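Local structure of five-membered-cyclitol-phosphate synthase (Streptomyces citricolor, 6K96) at residues V12-S17 / P80-L85; L262-V267 / K289-S294; A18-A23 / L55-A60; P71-V76 / L90-F95. The protein binds nicotinamide-adenine-dinucleotide and a sodium ion and is a member of the myo-inositol-1-phosphate synthase family with a Rossmann-type dinucleotide-binding domain. One frame throughout, in Å; residues are numbered along the deposited sequence.

Contact 1 (V12-S17 / P80-L85); sequences VGNNIS and PNNYPL. With NA (sodium ion), chain H; NAD (nicotinamide-adenine-dinucleotide), chain G.
Asn14 and Asn81 lock a loop onto the start of helix 14-31, where the glycine-rich turn of a Rossmann dinucleotide-binding fold meets the NAD phosphates. In the tight part, each asparagine amide binds the backbone of the other segment. Asn81 ND2 donates almost straight (165°) to Val12 O at 3.1 Å, within its own amide plane but from above that of the carbonyl. Val76 O also takes ND2, and Lys67 bonds to both Asn81 OD1 and Val12 O. Asn14 OD1 is gripped by two successive N-H groups: Asn82 N, 3.0 Å from OD1, lies in the carbonyl plane on a lone pair, whereas Tyr83 N, 3.3 Å from it, stands well above that plane. Farther along, buried Tyr83 packs its CB on Ser17 OG at 3.5 Å and sends its OH to Ser294; Ser17 OG also bonds Gln21, and a water joins it to Tyr83 O. Asn14 N donates to NAD O2A at 2.9 Å; Asn15 N does the same for NAD O1N, so the helix start probably stabilises the phosphate charge. Gly13, lacking a side chain, lets NAD O5B come to 3.1 Å from its CA. Asn15 OD1 binds the sodium ion at 2.4 Å, sharing it with Ser293 and two NAD oxygens. The side toward the partly exposed Asn82 and Pro80 is looser. There Asn14 ND2 makes a weak, bent bond to Asn82 OD1 (3.2 Å), and another water links ND2, again weakly, to Pro80 O.

Contact 2 (L262-V267 / K289-S294); sequences LKDHKV and KVQDSS. With NA (sodium ion), chain H; NAD (nicotinamide-adenine-dinucleotide), chain G.
Lys289 NZ lies over one face of the His265 ring, toward its rim and 3.3 Å above its plane, where the antiparallel beta hairpin of strands 265-275 and 281-291 has its open end beside the cofactor site. The bent Lys289 chain passes Val267 on the way, CE beside CG2, and its backbone extends the sheet by pairing with a strand of the second subunit. Val290 makes the hydrogen-bonded pair with Lys266: its N gives to Lys266 O at 3.1 Å, and its O takes Lys266 N at 3.0 Å while also sitting at the edge of the His265 ring. Gln291 turns NE2 onto the anti side of Asp264 OD2 at 2.9 Å, amide and carboxylate nearly coplanar (4°). Asp292 N binds Asp264 O, its CB packs on Lys266 CB, and its O accepts the NAD carboxamide nitrogen N7N at 3.0 Å. Ser293 then closes on the same carboxylate from the syn side, N to Asp264 OD2 at 2.9 Å and OG to OD1 at 2.5 Å. Asp264 CG, anti to the backbone N (chi1 -176°), lies toward Gln291 and Ser293, and Asn219 adds a bond to OD1. Ser293 OG is thus positioned to bind the sodium ion at 2.5 Å. Ser294 N bonds Gln291 O, while its OG is hydrogen-bonded to Tyr83 OH and to Thr280 OG1 of the second subunit.

Contact 3 (A18-A23 / L55-A60); sequences ALFQGA and LTFVAA
Phe57 reaches from its strand between Leu19 and Phe20 of the facing helix. Its CB points toward the helix, and with CG anti to the carbonyl carbon (chi1 -69°) the ring continues toward Leu19 and Phe20. Beyond CG, CD1 lies 3.6 Å from Phe20 CD1, and CE1 is closer still, 3.5 Å from that same atom. At the tip, CZ meets Leu19 CD2 at 3.8 Å, and CE2 touches this methyl more loosely. The two rings form an offset edge-to-face (T-shaped) pair, the edge of Phe20 turned to the face of Phe57, with centroids 5.2 Å apart and planes at 85°. This is the packing of a Rossmann domain: helix 14-31 is the first crossover between the parallel strands 5-10 and 55-62, and its segment 18-23 runs over segment 55-60 at 137° between directions, axes 10.0 Å apart at the closest. Nearer the start of the strand segment, Leu55 supplies one methyl for both remaining contacts: CD2 is 3.9 Å from Leu19 CG, the two side chains crossing at about a right angle, and 4.1 Å from Ala23 CB. Leu7 and Ile304 also pack on Leu19, as does Trp277 of the second subunit.

Contact 4 (P71-V76 / L90-F95); sequences PFKDAV and LPDPGF
Phe72 sets its CB over one face of the Phe95 ring, a CH-pi contact 4.1 Å from the centroid and 24° off the ring normal. The side chains lie next to each other and point the same way. Their rings are tilted by 27° and slid apart, with centroids 5.1 Å from each other, and come closest where Phe72 CD1 meets Phe95 CZ at 3.5 Å. On the other side of the Phe72 ring from CD1, CD2 packs on Pro93 CG at 3.9 Å, the two groups at about a right angle. A weak bond from Phe72 N to Phe95 O, 3.3 Å long, ties the backbones together. The short helix 72-75 and this proline-rich loop thereby pack against strand 55-62 of the parallel Rossmann sheet, the loop leading on to its outermost strand 98-99. Phe72 also stacks on Phe57 and meets Phe20 edge-to-face, while Phe95 packs on Phe57 and Ala60. Around this apolar group, Lys73 lays its bent aliphatic chain on the loop, CG 3.4 Å from Pro91 O and CB 3.5 Å from Asp92 OD2. Its NZ turns back to a salt bridge with Asp74 OD1, met from above the carboxylate plane. Pro71, at the N-cap position, gives its O to both Asp74 N and Ala75 N, which approach from opposite faces of the carbonyl plane.

Overall arrangement
Contacts 1, 3 and 4 belong to the Rossmann domain, and contact 2 to the hairpin of the mixed sheet where it passes into helix 292-313. Contacts 1 and 3 share helix 14-31, their centres 11 Å apart. Contacts 3 and 4, 9 Å apart, meet through Phe57, Phe72 and Phe95; contact 4 alternates with contact 1 along the chain, whereas contact 3 falls entirely between the segments of contact 1. Contact 2 follows them all in sequence, yet its centre is 11 Å from contact 1, and both bind NAD and sodium. Contacts 2 and 4, 23 Å apart, do not touch. The cofactor and ion thus lie between the Rossmann domain and the start of helix 292-313, beside the hairpin.

Contact 1 (V12-S17 / P80-L85)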
# COMPACT_ATOMS: atom_id res chain seq x y z
N VAL B 12 -31.93 -9.39 -13.36
CA VAL B 12 -31.77 -9.83 -11.96
C VAL B 12 -30.30 -10.18 -11.70
O VAL B 12 -29.99 -11.37 -11.54
CB VAL B 12 -32.71 -10.99 -11.64
CG1 VAL B 12 -32.72 -11.28 -10.13
CG2 VAL B 12 -34.08 -10.68 -12.19
N GLY B 13 -29.48 -9.15 -11.67
CA GLY B 13 -28.02 -9.27 -11.49
C GLY B 13 -27.56 -9.05 -10.06
O GLY B 13 -28.33 -9.13 -9.08
N ASN B 14 -26.24 -8.87 -9.95
CA ASN B 14 -25.57 -8.47 -8.69
C ASN B 14 -26.31 -7.26 -8.10
O ASN B 14 -26.64 -7.33 -6.91
CB ASN B 14 -24.08 -8.33 -8.94
CG ASN B 14 -23.43 -9.68 -9.04
OD1 ASN B 14 -23.96 -10.65 -8.49
ND2 ASN B 14 -22.29 -9.76 -9.69
N ASN B 15 -26.67 -6.27 -8.91
CA ASN B 15 -27.29 -5.01 -8.40
C ASN B 15 -28.59 -5.32 -7.62
O ASN B 15 -28.90 -4.61 -6.59
CB ASN B 15 -27.47 -3.99 -9.52
CG ASN B 15 -26.19 -3.41 -10.10
OD1 ASN B 15 -25.08 -3.82 -9.75
ND2 ASN B 15 -26.34 -2.45 -11.02
N ILE B 16 -29.37 -6.30 -8.04
CA ILE B 16 -30.71 -6.59 -7.45
C ILE B 16 -30.51 -7.56 -6.30
O ILE B 16 -31.28 -7.51 -5.35
CB ILE B 16 -31.69 -7.18 -8.47
CG1 ILE B 16 -31.78 -6.36 -9.76
CG2 ILE B 16 -33.05 -7.38 -7.83
CD1 ILE B 16 -32.19 -4.94 -9.51
N SER B 17 -29.50 -8.41 -6.35
CA SER B 17 -29.09 -9.23 -5.18
C SER B 17 -28.81 -8.29 -4.03
O SER B 17 -29.39 -8.49 -2.97
CB SER B 17 -27.90 -10.08 -5.45
OG SER B 17 -27.49 -10.74 -4.28
N PRO B 80 -25.02 -16.75 -12.36
CA PRO B 80 -23.69 -16.43 -11.81
C PRO B 80 -23.61 -15.18 -10.93
O PRO B 80 -22.56 -14.55 -10.92
CB PRO B 80 -22.87 -16.27 -13.11
CG PRO B 80 -23.85 -15.64 -14.10
CD PRO B 80 -25.23 -16.10 -13.66
N ASN B 81 -24.72 -14.81 -10.25
CA ASN B 81 -24.78 -13.75 -9.19
C ASN B 81 -23.89 -14.17 -8.02
O ASN B 81 -23.99 -15.34 -7.58
CB ASN B 81 -26.18 -13.46 -8.64
CG ASN B 81 -27.09 -12.75 -9.63
OD1 ASN B 81 -26.69 -12.56 -10.79
ND2 ASN B 81 -28.31 -12.42 -9.22
N ASN B 82 -22.99 -13.29 -7.60
CA ASN B 82 -21.94 -13.60 -6.61
C ASN B 82 -21.78 -12.39 -5.68
O ASN B 82 -20.73 -12.23 -5.13
CB ASN B 82 -20.68 -14.08 -7.32
CG ASN B 82 -20.07 -13.00 -8.18
OD1 ASN B 82 -20.45 -11.83 -8.04
ND2 ASN B 82 -19.09 -13.38 -9.02
N TYR B 83 -22.80 -11.54 -5.57
CA TYR B 83 -22.94 -10.68 -4.39
C TYR B 83 -23.03 -11.61 -3.19
O TYR B 83 -23.53 -12.74 -3.32
CB TYR B 83 -24.17 -9.78 -4.47
CG TYR B 83 -24.26 -8.71 -3.42
CD1 TYR B 83 -23.52 -7.55 -3.53
CD2 TYR B 83 -25.13 -8.81 -2.34
CE1 TYR B 83 -23.59 -6.55 -2.57
CE2 TYR B 83 -25.26 -7.79 -1.41
CZ TYR B 83 -24.46 -6.67 -1.51
OH TYR B 83 -24.56 -5.65 -0.62
N PRO B 84 -22.47 -11.25 -2.01
CA PRO B 84 -22.56 -12.11 -0.83
C PRO B 84 -24.01 -12.39 -0.36
O PRO B 84 -24.86 -11.61 -0.58
CB PRO B 84 -21.82 -11.31 0.27
CG PRO B 84 -20.88 -10.45 -0.50
CD PRO B 84 -21.65 -10.06 -1.76
N LEU B 85 -24.20 -13.53 0.29
CA LEU B 85 -25.31 -13.81 1.25
C LEU B 85 -25.07 -12.96 2.50
O LEU B 85 -23.97 -13.07 3.06
CB LEU B 85 -25.33 -15.29 1.62
CG LEU B 85 -26.19 -16.15 0.71
CD1 LEU B 85 -25.44 -16.45 -0.59
CD2 LEU B 85 -26.63 -17.44 1.43
NA NA H . -22.81 -4.51 -10.23
PA NAD G . -25.22 -8.27 -13.84
O1A NAD G . -24.39 -8.77 -14.95
O2A NAD G . -24.96 -8.90 -12.50
O5B NAD G . -26.77 -8.23 -14.13
C5B NAD G . -27.12 -8.36 -15.53
C4B NAD G . -28.39 -9.17 -15.64
O4B NAD G . -29.12 -8.90 -16.88
C3B NAD G . -28.14 -10.68 -15.63
O3B NAD G . -29.10 -11.29 -14.78
C2B NAD G . -28.40 -11.05 -17.09
O2B NAD G . -28.59 -12.44 -17.06
C1B NAD G . -29.61 -10.16 -17.34
N9A NAD G . -30.05 -9.98 -18.71
C8A NAD G . -29.22 -10.04 -19.80
N7A NAD G . -29.82 -9.75 -20.93
C5A NAD G . -31.13 -9.45 -20.56
C6A NAD G . -32.25 -9.06 -21.33
N6A NAD G . -32.19 -8.88 -22.64
N1A NAD G . -33.40 -8.78 -20.66
C2A NAD G . -33.42 -8.96 -19.33
N3A NAD G . -32.43 -9.34 -18.52
C4A NAD G . -31.29 -9.57 -19.19
O3 NAD G . -24.94 -6.71 -13.71
PN NAD G . -24.94 -5.77 -12.41
O1N NAD G . -26.23 -5.97 -11.71
O2N NAD G . -23.60 -6.04 -11.78
O5D NAD G . -24.94 -4.32 -13.10
C5D NAD G . -26.10 -3.97 -13.97
C4D NAD G . -25.76 -2.76 -14.79
O4D NAD G . -25.55 -1.60 -13.96
C3D NAD G . -24.49 -2.94 -15.62
O3D NAD G . -24.70 -2.29 -16.86
C2D NAD G . -23.47 -2.09 -14.87
O2D NAD G . -22.43 -1.51 -15.63
C1D NAD G . -24.35 -0.94 -14.38
N1N NAD G . -23.64 -0.20 -13.29
C2N NAD G . -23.09 -0.93 -12.19
C3N NAD G . -22.27 -0.32 -11.25
C7N NAD G . -21.76 -1.16 -10.09
O7N NAD G . -22.17 -2.30 -9.93
N7N NAD G . -20.86 -0.62 -9.28
C4N NAD G . -21.97 1.02 -11.44
C5N NAD G . -22.65 1.76 -12.41
C6N NAD G . -23.41 1.12 -13.37
O HOH W 1 -21.88 -12.00 -11.30
O HOH W 2 -25.99 -13.00 -4.75

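Contact 2 (L262-V267 / K289-S294)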
# COMPACT_ATOMS: atom_id res chain seq x y z
N LEU B 262 -12.24 -12.55 -6.51
CA LEU B 262 -12.84 -11.26 -6.08
C LEU B 262 -14.37 -11.27 -6.18
O LEU B 262 -14.96 -10.44 -5.49
CB LEU B 262 -12.30 -10.07 -6.88
CG LEU B 262 -10.85 -9.70 -6.59
CD1 LEU B 262 -10.42 -8.43 -7.35
CD2 LEU B 262 -10.63 -9.48 -5.14
N LYS B 263 -14.98 -12.08 -7.06
CA LYS B 263 -16.46 -12.09 -7.25
C LYS B 263 -16.96 -10.65 -7.46
O LYS B 263 -16.41 -9.93 -8.29
CB LYS B 263 -17.10 -12.78 -6.03
CG LYS B 263 -16.93 -14.30 -6.05
CD LYS B 263 -16.70 -14.97 -4.70
CE LYS B 263 -16.94 -16.48 -4.70
NZ LYS B 263 -18.39 -16.81 -4.82
N ASP B 264 -17.97 -10.22 -6.70
CA ASP B 264 -18.56 -8.85 -6.80
C ASP B 264 -17.71 -7.79 -6.11
O ASP B 264 -18.11 -6.64 -6.20
CB ASP B 264 -19.99 -8.77 -6.27
CG ASP B 264 -20.65 -7.42 -6.45
OD1 ASP B 264 -20.96 -7.00 -7.62
OD2 ASP B 264 -20.86 -6.77 -5.42
N HIS B 265 -16.53 -8.12 -5.57
CA HIS B 265 -15.59 -7.10 -5.06
C HIS B 265 -14.91 -6.35 -6.18
O HIS B 265 -14.62 -6.95 -7.17
CB HIS B 265 -14.47 -7.69 -4.20
CG HIS B 265 -14.89 -7.95 -2.81
ND1 HIS B 265 -14.70 -9.18 -2.24
CD2 HIS B 265 -15.51 -7.17 -1.90
CE1 HIS B 265 -15.16 -9.16 -0.99
NE2 HIS B 265 -15.69 -7.93 -0.75
N LYS B 266 -14.60 -5.08 -6.00
CA LYS B 266 -13.80 -4.36 -7.01
C LYS B 266 -12.63 -3.73 -6.25
O LYS B 266 -12.88 -3.13 -5.23
CB LYS B 266 -14.67 -3.35 -7.76
CG LYS B 266 -13.90 -2.19 -8.37
CD LYS B 266 -14.66 -1.42 -9.44
CE LYS B 266 -14.47 -2.06 -10.79
NZ LYS B 266 -14.94 -1.12 -11.84
N VAL B 267 -11.42 -3.81 -6.80
CA VAL B 267 -10.18 -3.25 -6.22
C VAL B 267 -9.68 -2.20 -7.16
O VAL B 267 -9.73 -2.44 -8.30
CB VAL B 267 -9.11 -4.32 -6.00
CG1 VAL B 267 -7.80 -3.65 -5.68
CG2 VAL B 267 -9.51 -5.30 -4.92
N LYS B 289 -10.84 -0.93 -1.76
CA LYS B 289 -11.64 -2.17 -1.93
C LYS B 289 -13.08 -1.79 -1.66
O LYS B 289 -13.25 -1.07 -0.70
CB LYS B 289 -11.14 -3.31 -1.05
CG LYS B 289 -11.61 -4.69 -1.50
CD LYS B 289 -10.97 -5.82 -0.75
CE LYS B 289 -10.74 -7.06 -1.61
NZ LYS B 289 -11.70 -8.16 -1.30
N VAL B 290 -14.06 -2.22 -2.49
CA VAL B 290 -15.51 -2.02 -2.26
C VAL B 290 -16.30 -3.25 -2.71
O VAL B 290 -15.75 -4.08 -3.47
CB VAL B 290 -15.97 -0.77 -3.02
CG1 VAL B 290 -15.21 0.45 -2.56
CG2 VAL B 290 -15.85 -0.93 -4.52
N GLN B 291 -17.53 -3.40 -2.24
CA GLN B 291 -18.51 -4.40 -2.76
C GLN B 291 -19.18 -3.76 -3.97
O GLN B 291 -20.12 -3.01 -3.76
CB GLN B 291 -19.74 -4.67 -1.89
CG GLN B 291 -19.78 -5.96 -1.12
CD GLN B 291 -19.32 -7.27 -1.70
OE1 GLN B 291 -18.88 -8.08 -0.92
NE2 GLN B 291 -19.41 -7.53 -2.99
N ASP B 292 -18.66 -4.00 -5.18
CA ASP B 292 -19.02 -3.21 -6.40
C ASP B 292 -20.54 -3.01 -6.46
O ASP B 292 -20.99 -1.88 -6.61
CB ASP B 292 -18.42 -3.82 -7.67
CG ASP B 292 -18.46 -2.90 -8.87
OD1 ASP B 292 -18.27 -1.70 -8.64
OD2 ASP B 292 -18.77 -3.38 -10.03
N SER B 293 -21.34 -4.04 -6.23
CA SER B 293 -22.81 -3.93 -6.41
C SER B 293 -23.51 -3.24 -5.21
O SER B 293 -24.73 -2.88 -5.37
CB SER B 293 -23.39 -5.26 -6.68
OG SER B 293 -23.06 -5.67 -7.99
N SER B 294 -22.83 -3.04 -4.09
CA SER B 294 -23.29 -2.12 -3.02
C SER B 294 -23.10 -0.71 -3.55
O SER B 294 -23.94 0.15 -3.23
CB SER B 294 -22.57 -2.32 -1.67
OG SER B 294 -23.03 -3.50 -0.99
NA NA H . -22.81 -4.51 -10.23
PA NAD G . -25.22 -8.27 -13.84
O1A NAD G . -24.39 -8.77 -14.95
O2A NAD G . -24.96 -8.90 -12.50
O5B NAD G . -26.77 -8.23 -14.13
C5B NAD G . -27.12 -8.36 -15.53
C4B NAD G . -28.39 -9.17 -15.64
O4B NAD G . -29.12 -8.90 -16.88
C3B NAD G . -28.14 -10.68 -15.63
O3B NAD G . -29.10 -11.29 -14.78
C2B NAD G . -28.40 -11.05 -17.09
O2B NAD G . -28.59 -12.44 -17.06
C1B NAD G . -29.61 -10.16 -17.34
N9A NAD G . -30.05 -9.98 -18.71
C8A NAD G . -29.22 -10.04 -19.80
N7A NAD G . -29.82 -9.75 -20.93
C5A NAD G . -31.13 -9.45 -20.56
C6A NAD G . -32.25 -9.06 -21.33
N6A NAD G . -32.19 -8.88 -22.64
N1A NAD G . -33.40 -8.78 -20.66
C2A NAD G . -33.42 -8.96 -19.33
N3A NAD G . -32.43 -9.34 -18.52
C4A NAD G . -31.29 -9.57 -19.19
O3 NAD G . -24.94 -6.71 -13.71
PN NAD G . -24.94 -5.77 -12.41
O1N NAD G . -26.23 -5.97 -11.71
O2N NAD G . -23.60 -6.04 -11.78
O5D NAD G . -24.94 -4.32 -13.10
C5D NAD G . -26.10 -3.97 -13.97
C4D NAD G . -25.76 -2.76 -14.79
O4D NAD G . -25.55 -1.60 -13.96
C3D NAD G . -24.49 -2.94 -15.62
O3D NAD G . -24.70 -2.29 -16.86
C2D NAD G . -23.47 -2.09 -14.87
O2D NAD G . -22.43 -1.51 -15.63
C1D NAD G . -24.35 -0.94 -14.38
N1N NAD G . -23.64 -0.20 -13.29
C2N NAD G . -23.09 -0.93 -12.19
C3N NAD G . -22.27 -0.32 -11.25
C7N NAD G . -21.76 -1.16 -10.09
O7N NAD G . -22.17 -2.30 -9.93
N7N NAD G . -20.86 -0.62 -9.28
C4N NAD G . -21.97 1.02 -11.44
C5N NAD G . -22.65 1.76 -12.41
C6N NAD G . -23.41 1.12 -13.37

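Contact 3 (A18-A23 / L55-A60)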
# COMPACT_ATOMS: atom_id res chain seq x y z
N ALA B 18 -28.03 -7.26 -4.31
CA ALA B 18 -27.61 -6.21 -3.36
C ALA B 18 -28.82 -5.42 -2.88
O ALA B 18 -28.92 -5.22 -1.67
CB ALA B 18 -26.57 -5.33 -3.99
N LEU B 19 -29.73 -5.03 -3.75
CA LEU B 19 -30.87 -4.16 -3.37
C LEU B 19 -31.87 -4.93 -2.50
O LEU B 19 -32.43 -4.32 -1.56
CB LEU B 19 -31.57 -3.66 -4.64
CG LEU B 19 -32.63 -2.61 -4.37
CD1 LEU B 19 -31.98 -1.29 -4.04
CD2 LEU B 19 -33.54 -2.47 -5.56
N PHE B 20 -32.15 -6.17 -2.89
CA PHE B 20 -33.17 -7.04 -2.26
C PHE B 20 -32.67 -7.46 -0.88
O PHE B 20 -33.36 -7.17 0.09
CB PHE B 20 -33.43 -8.29 -3.09
CG PHE B 20 -34.48 -9.19 -2.50
CD1 PHE B 20 -35.73 -8.69 -2.17
CD2 PHE B 20 -34.20 -10.53 -2.28
CE1 PHE B 20 -36.72 -9.53 -1.67
CE2 PHE B 20 -35.19 -11.37 -1.79
CZ PHE B 20 -36.45 -10.87 -1.50
N GLN B 21 -31.51 -8.10 -0.80
CA GLN B 21 -30.88 -8.47 0.49
C GLN B 21 -30.64 -7.20 1.30
O GLN B 21 -30.85 -7.24 2.51
CB GLN B 21 -29.55 -9.16 0.27
CG GLN B 21 -29.70 -10.50 -0.40
CD GLN B 21 -28.47 -11.34 -0.19
OE1 GLN B 21 -28.28 -11.87 0.91
NE2 GLN B 21 -27.66 -11.47 -1.23
N GLY B 22 -30.18 -6.11 0.69
CA GLY B 22 -29.94 -4.88 1.45
C GLY B 22 -31.19 -4.45 2.18
O GLY B 22 -31.15 -4.37 3.37
N ALA B 23 -32.29 -4.27 1.46
CA ALA B 23 -33.58 -3.82 2.00
C ALA B 23 -34.01 -4.69 3.19
O ALA B 23 -34.57 -4.11 4.11
CB ALA B 23 -34.65 -3.83 0.95
N LEU B 55 -39.99 -1.38 -0.08
CA LEU B 55 -39.71 -2.02 -1.40
C LEU B 55 -40.51 -3.32 -1.51
O LEU B 55 -40.28 -4.25 -0.70
CB LEU B 55 -38.21 -2.34 -1.47
CG LEU B 55 -37.45 -1.87 -2.70
CD1 LEU B 55 -37.82 -0.45 -3.07
CD2 LEU B 55 -35.96 -1.94 -2.44
N THR B 56 -41.38 -3.40 -2.51
CA THR B 56 -42.07 -4.67 -2.85
C THR B 56 -41.68 -5.01 -4.29
O THR B 56 -41.98 -4.26 -5.17
CB THR B 56 -43.58 -4.55 -2.62
OG1 THR B 56 -43.89 -3.27 -2.08
CG2 THR B 56 -44.11 -5.61 -1.68
N PHE B 57 -40.92 -6.07 -4.49
CA PHE B 57 -40.58 -6.55 -5.84
C PHE B 57 -41.83 -7.24 -6.37
O PHE B 57 -42.35 -8.14 -5.69
CB PHE B 57 -39.38 -7.49 -5.75
CG PHE B 57 -38.11 -6.77 -5.38
CD1 PHE B 57 -37.83 -6.45 -4.06
CD2 PHE B 57 -37.22 -6.36 -6.36
CE1 PHE B 57 -36.69 -5.74 -3.72
CE2 PHE B 57 -36.05 -5.70 -6.02
CZ PHE B 57 -35.80 -5.39 -4.70
N VAL B 58 -42.32 -6.85 -7.56
CA VAL B 58 -43.63 -7.34 -8.07
C VAL B 58 -43.41 -8.07 -9.39
O VAL B 58 -44.27 -8.90 -9.81
CB VAL B 58 -44.62 -6.17 -8.20
CG1 VAL B 58 -44.99 -5.64 -6.81
CG2 VAL B 58 -44.10 -5.04 -9.09
N ALA B 59 -42.25 -7.83 -10.00
CA ALA B 59 -41.99 -8.20 -11.41
C ALA B 59 -40.49 -8.28 -11.64
O ALA B 59 -39.75 -7.43 -11.12
CB ALA B 59 -42.68 -7.20 -12.31
N ALA B 60 -40.09 -9.24 -12.46
CA ALA B 60 -38.68 -9.51 -12.77
C ALA B 60 -38.60 -10.15 -14.15
O ALA B 60 -39.40 -11.08 -14.43
CB ALA B 60 -38.07 -10.39 -11.71

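Contact 4 (P71-V76 / L90-F95)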
# COMPACT_ATOMS: atom_id res chain seq x y z
N PRO B 71 -38.50 -18.74 -8.83
CA PRO B 71 -39.04 -17.74 -7.92
C PRO B 71 -37.96 -16.72 -7.52
O PRO B 71 -36.81 -17.10 -7.28
CB PRO B 71 -39.56 -18.54 -6.71
CG PRO B 71 -39.56 -20.00 -7.16
CD PRO B 71 -38.56 -20.11 -8.30
N PHE B 72 -38.36 -15.45 -7.50
CA PHE B 72 -37.49 -14.25 -7.39
C PHE B 72 -36.43 -14.48 -6.31
O PHE B 72 -35.24 -14.36 -6.60
CB PHE B 72 -38.34 -13.03 -7.04
CG PHE B 72 -37.58 -11.74 -7.03
CD1 PHE B 72 -37.12 -11.17 -8.21
CD2 PHE B 72 -37.30 -11.10 -5.84
CE1 PHE B 72 -36.41 -9.97 -8.20
CE2 PHE B 72 -36.59 -9.90 -5.83
CZ PHE B 72 -36.15 -9.34 -7.00
N LYS B 73 -36.91 -14.79 -5.10
CA LYS B 73 -36.10 -15.12 -3.90
C LYS B 73 -34.88 -15.95 -4.28
O LYS B 73 -33.81 -15.69 -3.73
CB LYS B 73 -36.96 -15.88 -2.89
CG LYS B 73 -36.53 -15.67 -1.44
CD LYS B 73 -36.28 -16.94 -0.68
CE LYS B 73 -34.91 -17.54 -0.91
NZ LYS B 73 -34.94 -19.00 -0.61
N ASP B 74 -35.03 -16.94 -5.16
CA ASP B 74 -33.98 -17.94 -5.50
C ASP B 74 -33.12 -17.42 -6.66
O ASP B 74 -31.87 -17.59 -6.59
CB ASP B 74 -34.59 -19.30 -5.84
CG ASP B 74 -35.20 -20.04 -4.65
OD1 ASP B 74 -34.54 -20.12 -3.57
OD2 ASP B 74 -36.32 -20.58 -4.83
N ALA B 75 -33.78 -16.83 -7.66
CA ALA B 75 -33.20 -16.19 -8.87
C ALA B 75 -32.12 -15.16 -8.52
O ALA B 75 -31.09 -15.13 -9.25
CB ALA B 75 -34.31 -15.55 -9.69
N VAL B 76 -32.36 -14.30 -7.51
CA VAL B 76 -31.43 -13.20 -7.13
C VAL B 76 -30.12 -13.82 -6.64
O VAL B 76 -29.06 -13.25 -6.92
CB VAL B 76 -31.99 -12.21 -6.09
CG1 VAL B 76 -32.92 -11.17 -6.70
CG2 VAL B 76 -32.67 -12.92 -4.95
N LEU B 90 -34.29 -13.71 3.97
CA LEU B 90 -34.89 -13.05 2.78
C LEU B 90 -36.31 -13.59 2.62
O LEU B 90 -36.47 -14.81 2.58
CB LEU B 90 -34.03 -13.40 1.57
CG LEU B 90 -32.66 -12.74 1.53
CD1 LEU B 90 -31.80 -13.39 0.46
CD2 LEU B 90 -32.82 -11.25 1.28
N PRO B 91 -37.39 -12.72 2.54
CA PRO B 91 -38.80 -13.08 2.41
C PRO B 91 -39.09 -13.59 0.99
O PRO B 91 -38.33 -13.29 0.09
CB PRO B 91 -39.53 -11.75 2.66
CG PRO B 91 -38.55 -10.69 2.23
CD PRO B 91 -37.20 -11.28 2.52
N ASP B 92 -40.17 -14.35 0.82
CA ASP B 92 -40.63 -14.82 -0.50
C ASP B 92 -41.73 -13.88 -0.96
O ASP B 92 -42.80 -13.85 -0.36
CB ASP B 92 -41.02 -16.30 -0.45
CG ASP B 92 -40.87 -16.95 -1.81
OD1 ASP B 92 -41.76 -16.70 -2.66
OD2 ASP B 92 -39.85 -17.66 -2.02
N PRO B 93 -41.50 -13.07 -2.02
CA PRO B 93 -42.51 -12.11 -2.48
C PRO B 93 -43.62 -12.77 -3.29
O PRO B 93 -44.57 -12.08 -3.57
CB PRO B 93 -41.72 -11.11 -3.34
CG PRO B 93 -40.51 -11.89 -3.82
CD PRO B 93 -40.30 -13.06 -2.86
N GLY B 94 -43.46 -14.05 -3.66
CA GLY B 94 -44.56 -14.92 -4.15
C GLY B 94 -44.70 -14.99 -5.66
O GLY B 94 -45.63 -15.66 -6.11
N PHE B 95 -43.83 -14.31 -6.42
CA PHE B 95 -43.84 -14.33 -7.91
C PHE B 95 -42.57 -14.99 -8.44
O PHE B 95 -41.69 -15.47 -7.65
CB PHE B 95 -44.04 -12.92 -8.48
CG PHE B 95 -42.81 -12.04 -8.45
CD1 PHE B 95 -42.48 -11.29 -7.33
CD2 PHE B 95 -42.00 -11.92 -9.57
CE1 PHE B 95 -41.35 -10.48 -7.31
CE2 PHE B 95 -40.88 -11.11 -9.56
CZ PHE B 95 -40.56 -10.39 -8.44